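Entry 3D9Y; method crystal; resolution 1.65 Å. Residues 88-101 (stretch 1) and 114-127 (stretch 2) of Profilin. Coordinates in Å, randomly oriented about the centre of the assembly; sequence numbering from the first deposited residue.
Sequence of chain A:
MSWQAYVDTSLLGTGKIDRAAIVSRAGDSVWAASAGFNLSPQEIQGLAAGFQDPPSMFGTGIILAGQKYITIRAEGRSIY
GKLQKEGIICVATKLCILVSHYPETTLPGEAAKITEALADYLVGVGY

Stretch 1 (88-101) IICVATKLCILVSH
Stretch 2 (114-127) ITEALADYLVGVGY

Stretch 1 is a β-hairpin, strands 88-92 and 96-101 joined by a tight turn, and stretch 2 is a helix (114-125) lying along one face of it, nearly aligned with its strands. The hairpin is closed by backbone pairs Ile 89–Ser 100 and Val 91–Leu 98, each bonded N to O in both directions, and by Thr 93 N to Cys 96 O. The helix axis runs nearly parallel to strand 88-92 (15°, 8.4 Å at closest approach) and nearly antiparallel to strand 96-101 (160°, 9.2 Å). Val 91, Thr 93, Leu 98 and Ser 100 direct CA-to-CB toward the helix, whereas Cys 90, Ala 92 and Val 99 point away. The contact between the stretches buries 701 Å², both sides summed.

The helix is regular, phi/psi near -62/-43. Thr 115 (chi1 m) is deeply buried and presents both chemistries: its OG1 accepts a hydrogen bond from Ser 100 OG (m) at 2.8 Å, while its CG2 packs 3.8 Å from Ile 89 CG2 and 3.7 Å from Val 91 CG2. The CA-to-CB bond of Glu 116 points away, but its m, m side chain curls back, bringing OE1 within 3.3 Å of Val 91 CG1. The CA-to-CB bond of Leu 118 (t, p) points sideways, and its CB lies 3.9 Å from Leu 98 CD1.

The CA-to-CB bond of Ala 119 points toward the hairpin. Its small CB sits 3.5 Å from Val 91 CG1 (Val 91 is t) and 4.0 Å from Leu 98 CD1. In the register, Ala 119 CA lies 5.7 Å from Thr 93 CA. One turn later, Leu 122 (m, t) sets CD1 3.9 Å from CD2 of Leu 98 (m, t), continuing the apolar packing. Val 123 (t), exposed, has a sideways CA-to-CB bond, with CG2 3.8 Å from Thr 93 CB.

After Val 125 the chain leaves the helix at Gly 126, whose phi/psi of 118/16 would jam a CB against the preceding carbonyl. Gly 126 O receives a weak hydrogen bond, 3.1 Å, from NZ of Lys 94, which is exposed, with rotamer t, t, p, t, bent at chi3. This exit brings Tyr 127 over the turn, its CA 5.2 Å from Lys 94 CA.

Tyr 127 O gathers two hydrogen bonds, from Thr 93 OG1 (2.6 Å) and Leu 95 N (2.7 Å, 157°). Thr 93 OG1 (chi1 p) donates to Tyr 127 O and accepts from Cys 96 N at 2.9 Å, bracing the turn. The CA-to-CB bond of Tyr 127 (chi1 m, chi2 89°) points sideways, and its CD2 lies 4.2 Å from CD1 of Leu 95 (m, t), which meets the ring obliquely.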

# COMPACT_ATOMS: atom_id res chain seq x y z
N ILE A 88 1.96 -7.40 1.23
CA ILE A 88 1.39 -6.10 1.01
C ILE A 88 2.47 -5.06 1.28
O ILE A 88 3.22 -5.19 2.24
CB ILE A 88 0.14 -5.91 1.92
CG1 ILE A 88 -0.73 -4.75 1.46
CG2 ILE A 88 0.53 -5.77 3.38
CD1 ILE A 88 -1.90 -5.17 0.61
N ILE A 89 2.54 -4.07 0.40
CA ILE A 89 3.51 -2.96 0.48
C ILE A 89 2.74 -1.65 0.49
O ILE A 89 2.03 -1.34 -0.48
CB ILE A 89 4.41 -2.95 -0.75
CG1 ILE A 89 5.11 -4.31 -0.95
CG2 ILE A 89 5.41 -1.75 -0.71
CD1 ILE A 89 6.08 -4.73 0.14
N CYS A 90 2.85 -0.90 1.57
CA CYS A 90 2.19 0.39 1.72
C CYS A 90 3.25 1.49 1.84
O CYS A 90 4.12 1.42 2.70
CB CYS A 90 1.32 0.39 2.96
SG CYS A 90 0.10 -0.92 3.02
N VAL A 91 3.14 2.52 1.00
CA VAL A 91 4.15 3.56 0.95
C VAL A 91 3.47 4.92 0.89
O VAL A 91 2.64 5.18 0.01
CB VAL A 91 5.10 3.38 -0.23
CG1 VAL A 91 6.24 4.39 -0.16
CG2 VAL A 91 5.68 1.96 -0.23
N ALA A 92 3.84 5.79 1.83
CA ALA A 92 3.24 7.13 1.91
C ALA A 92 4.01 8.16 1.09
O ALA A 92 5.24 8.19 1.09
CB ALA A 92 3.15 7.55 3.37
N THR A 93 3.27 9.01 0.38
CA THR A 93 3.83 10.17 -0.32
C THR A 93 3.44 11.42 0.48
O THR A 93 3.03 11.30 1.64
CB THR A 93 3.34 10.25 -1.79
OG1 THR A 93 1.93 10.54 -1.84
CG2 THR A 93 3.61 8.96 -2.52
N LYS A 94 3.56 12.60 -0.11
CA LYS A 94 3.17 13.82 0.58
C LYS A 94 1.67 13.83 0.87
O LYS A 94 1.24 14.15 1.97
CB LYS A 94 3.56 15.06 -0.23
CG LYS A 94 3.45 16.36 0.55
CD LYS A 94 3.88 17.57 -0.27
CE LYS A 94 2.79 18.02 -1.23
NZ LYS A 94 3.17 19.25 -1.99
N LEU A 95 0.89 13.45 -0.14
CA LEU A 95 -0.57 13.53 -0.08
C LEU A 95 -1.30 12.18 -0.12
O LEU A 95 -2.51 12.14 0.12
CB LEU A 95 -1.07 14.40 -1.24
CG LEU A 95 -0.50 15.82 -1.31
CD1 LEU A 95 -1.10 16.56 -2.49
CD2 LEU A 95 -0.73 16.60 -0.02
N CYS A 96 -0.59 11.09 -0.41
CA CYS A 96 -1.23 9.77 -0.56
C CYS A 96 -0.46 8.60 0.05
O CYS A 96 0.68 8.74 0.53
CB CYS A 96 -1.55 9.48 -2.04
SG CYS A 96 -0.92 10.70 -3.23
N ILE A 97 -1.13 7.44 0.05
CA ILE A 97 -0.52 6.16 0.37
C ILE A 97 -0.79 5.18 -0.77
O ILE A 97 -1.94 4.96 -1.14
CB ILE A 97 -1.11 5.55 1.66
CG1 ILE A 97 -0.95 6.50 2.85
CG2 ILE A 97 -0.45 4.20 1.95
CD1 ILE A 97 -1.94 6.24 3.97
N LEU A 98 0.27 4.60 -1.32
CA LEU A 98 0.15 3.54 -2.32
C LEU A 98 0.06 2.20 -1.58
O LEU A 98 0.81 1.97 -0.64
CB LEU A 98 1.38 3.54 -3.22
CG LEU A 98 1.74 4.84 -3.92
CD1 LEU A 98 2.92 4.63 -4.85
CD2 LEU A 98 0.57 5.40 -4.68
N VAL A 99 -0.89 1.37 -1.98
CA VAL A 99 -1.08 0.04 -1.41
C VAL A 99 -0.95 -1.00 -2.53
O VAL A 99 -1.78 -1.03 -3.45
CB VAL A 99 -2.47 -0.06 -0.77
CG1 VAL A 99 -2.68 -1.42 -0.16
CG2 VAL A 99 -2.65 1.04 0.28
N SER A 100 0.05 -1.88 -2.42
CA SER A 100 0.32 -2.94 -3.42
C SER A 100 0.30 -4.34 -2.81
O SER A 100 1.04 -4.60 -1.88
CB SER A 100 1.71 -2.70 -4.05
OG SER A 100 1.71 -1.56 -4.90
N HIS A 101 -0.53 -5.23 -3.34
CA HIS A 101 -0.53 -6.66 -2.98
C HIS A 101 0.29 -7.43 -4.01
O HIS A 101 0.18 -7.15 -5.21
CB HIS A 101 -1.98 -7.18 -2.95
CG HIS A 101 -2.10 -8.61 -2.51
ND1 HIS A 101 -2.51 -8.97 -1.24
CD2 HIS A 101 -1.91 -9.77 -3.19
CE1 HIS A 101 -2.55 -10.29 -1.15
NE2 HIS A 101 -2.18 -10.80 -2.32
N ILE A 114 9.21 -1.54 -6.79
CA ILE A 114 8.26 -0.92 -7.72
C ILE A 114 7.41 0.16 -7.01
O ILE A 114 7.29 1.29 -7.48
CB ILE A 114 7.34 -1.99 -8.36
CG1 ILE A 114 8.16 -2.84 -9.33
CG2 ILE A 114 6.13 -1.36 -9.09
CD1 ILE A 114 7.56 -4.17 -9.64
N THR A 115 6.85 -0.20 -5.86
CA THR A 115 5.91 0.68 -5.14
C THR A 115 6.64 1.88 -4.53
O THR A 115 6.16 3.01 -4.64
CB THR A 115 5.01 -0.08 -4.19
OG1 THR A 115 4.45 -1.23 -4.72
CG2 THR A 115 4.19 0.72 -3.36
N GLU A 116 7.82 1.64 -3.97
CA GLU A 116 8.65 2.75 -3.45
C GLU A 116 9.06 3.72 -4.56
O GLU A 116 9.12 4.92 -4.34
CB GLU A 116 9.90 2.21 -2.74
CG GLU A 116 9.60 1.41 -1.45
CD GLU A 116 9.35 2.25 -0.18
OE1 GLU A 116 9.39 3.49 -0.22
OE2 GLU A 116 9.12 1.62 0.89
N ALA A 117 9.38 3.19 -5.73
CA ALA A 117 9.79 4.01 -6.87
C ALA A 117 8.64 4.88 -7.35
O ALA A 117 8.83 6.08 -7.60
CB ALA A 117 10.32 3.13 -7.98
N LEU A 118 7.45 4.30 -7.46
CA LEU A 118 6.27 5.07 -7.86
C LEU A 118 5.98 6.17 -6.82
O LEU A 118 5.59 7.26 -7.18
CB LEU A 118 5.04 4.17 -8.06
CG LEU A 118 3.85 4.79 -8.78
CD1 LEU A 118 4.23 5.28 -10.19
CD2 LEU A 118 2.67 3.83 -8.82
N ALA A 119 6.17 5.86 -5.55
CA ALA A 119 6.02 6.86 -4.47
C ALA A 119 7.02 8.01 -4.61
O ALA A 119 6.64 9.18 -4.52
CB ALA A 119 6.16 6.19 -3.12
N ASP A 120 8.29 7.67 -4.83
CA ASP A 120 9.35 8.66 -5.04
C ASP A 120 9.06 9.55 -6.23
O ASP A 120 9.29 10.76 -6.16
CB ASP A 120 10.70 7.96 -5.25
CG ASP A 120 11.29 7.43 -3.97
OD1 ASP A 120 10.89 7.89 -2.87
OD2 ASP A 120 12.19 6.56 -4.05
N TYR A 121 8.60 8.94 -7.31
CA TYR A 121 8.12 9.70 -8.50
C TYR A 121 7.05 10.71 -8.10
O TYR A 121 7.18 11.90 -8.36
CB TYR A 121 7.59 8.75 -9.56
CG TYR A 121 6.94 9.41 -10.75
CD1 TYR A 121 7.71 9.94 -11.79
CD2 TYR A 121 5.56 9.47 -10.88
CE1 TYR A 121 7.11 10.52 -12.90
CE2 TYR A 121 4.96 10.04 -11.99
CZ TYR A 121 5.74 10.56 -13.01
OH TYR A 121 5.14 11.14 -14.12
N LEU A 122 6.00 10.22 -7.45
CA LEU A 122 4.91 11.08 -7.04
C LEU A 122 5.38 12.18 -6.09
O LEU A 122 4.91 13.31 -6.19
CB LEU A 122 3.77 10.27 -6.42
CG LEU A 122 2.97 9.43 -7.42
CD1 LEU A 122 2.08 8.44 -6.68
CD2 LEU A 122 2.14 10.30 -8.35
N VAL A 123 6.33 11.89 -5.19
CA VAL A 123 6.89 12.94 -4.32
C VAL A 123 7.62 14.00 -5.15
O VAL A 123 7.43 15.21 -4.93
CB VAL A 123 7.78 12.34 -3.20
CG1 VAL A 123 8.53 13.42 -2.43
CG2 VAL A 123 6.92 11.54 -2.23
N GLY A 124 8.42 13.56 -6.13
CA GLY A 124 9.14 14.47 -7.03
C GLY A 124 8.20 15.35 -7.83
O GLY A 124 8.51 16.51 -8.11
N VAL A 125 7.05 14.79 -8.20
CA VAL A 125 6.04 15.55 -8.95
C VAL A 125 5.34 16.55 -8.04
O VAL A 125 4.90 17.61 -8.49
CB VAL A 125 5.02 14.62 -9.64
CG1 VAL A 125 3.91 15.41 -10.31
CG2 VAL A 125 5.72 13.75 -10.68
N GLY A 126 5.29 16.24 -6.75
CA GLY A 126 4.69 17.11 -5.74
C GLY A 126 3.49 16.51 -5.03
O GLY A 126 2.75 17.25 -4.37
N TYR A 127 3.29 15.20 -5.13
CA TYR A 127 2.15 14.52 -4.52
C TYR A 127 2.60 13.58 -3.40
O TYR A 127 1.77 13.03 -2.70
CB TYR A 127 1.35 13.73 -5.56
CG TYR A 127 0.61 14.58 -6.56
CD1 TYR A 127 1.22 14.99 -7.74
CD2 TYR A 127 -0.71 14.97 -6.33
CE1 TYR A 127 0.54 15.78 -8.67
CE2 TYR A 127 -1.39 15.76 -7.24
CZ TYR A 127 -0.77 16.16 -8.41
OH TYR A 127 -1.45 16.93 -9.32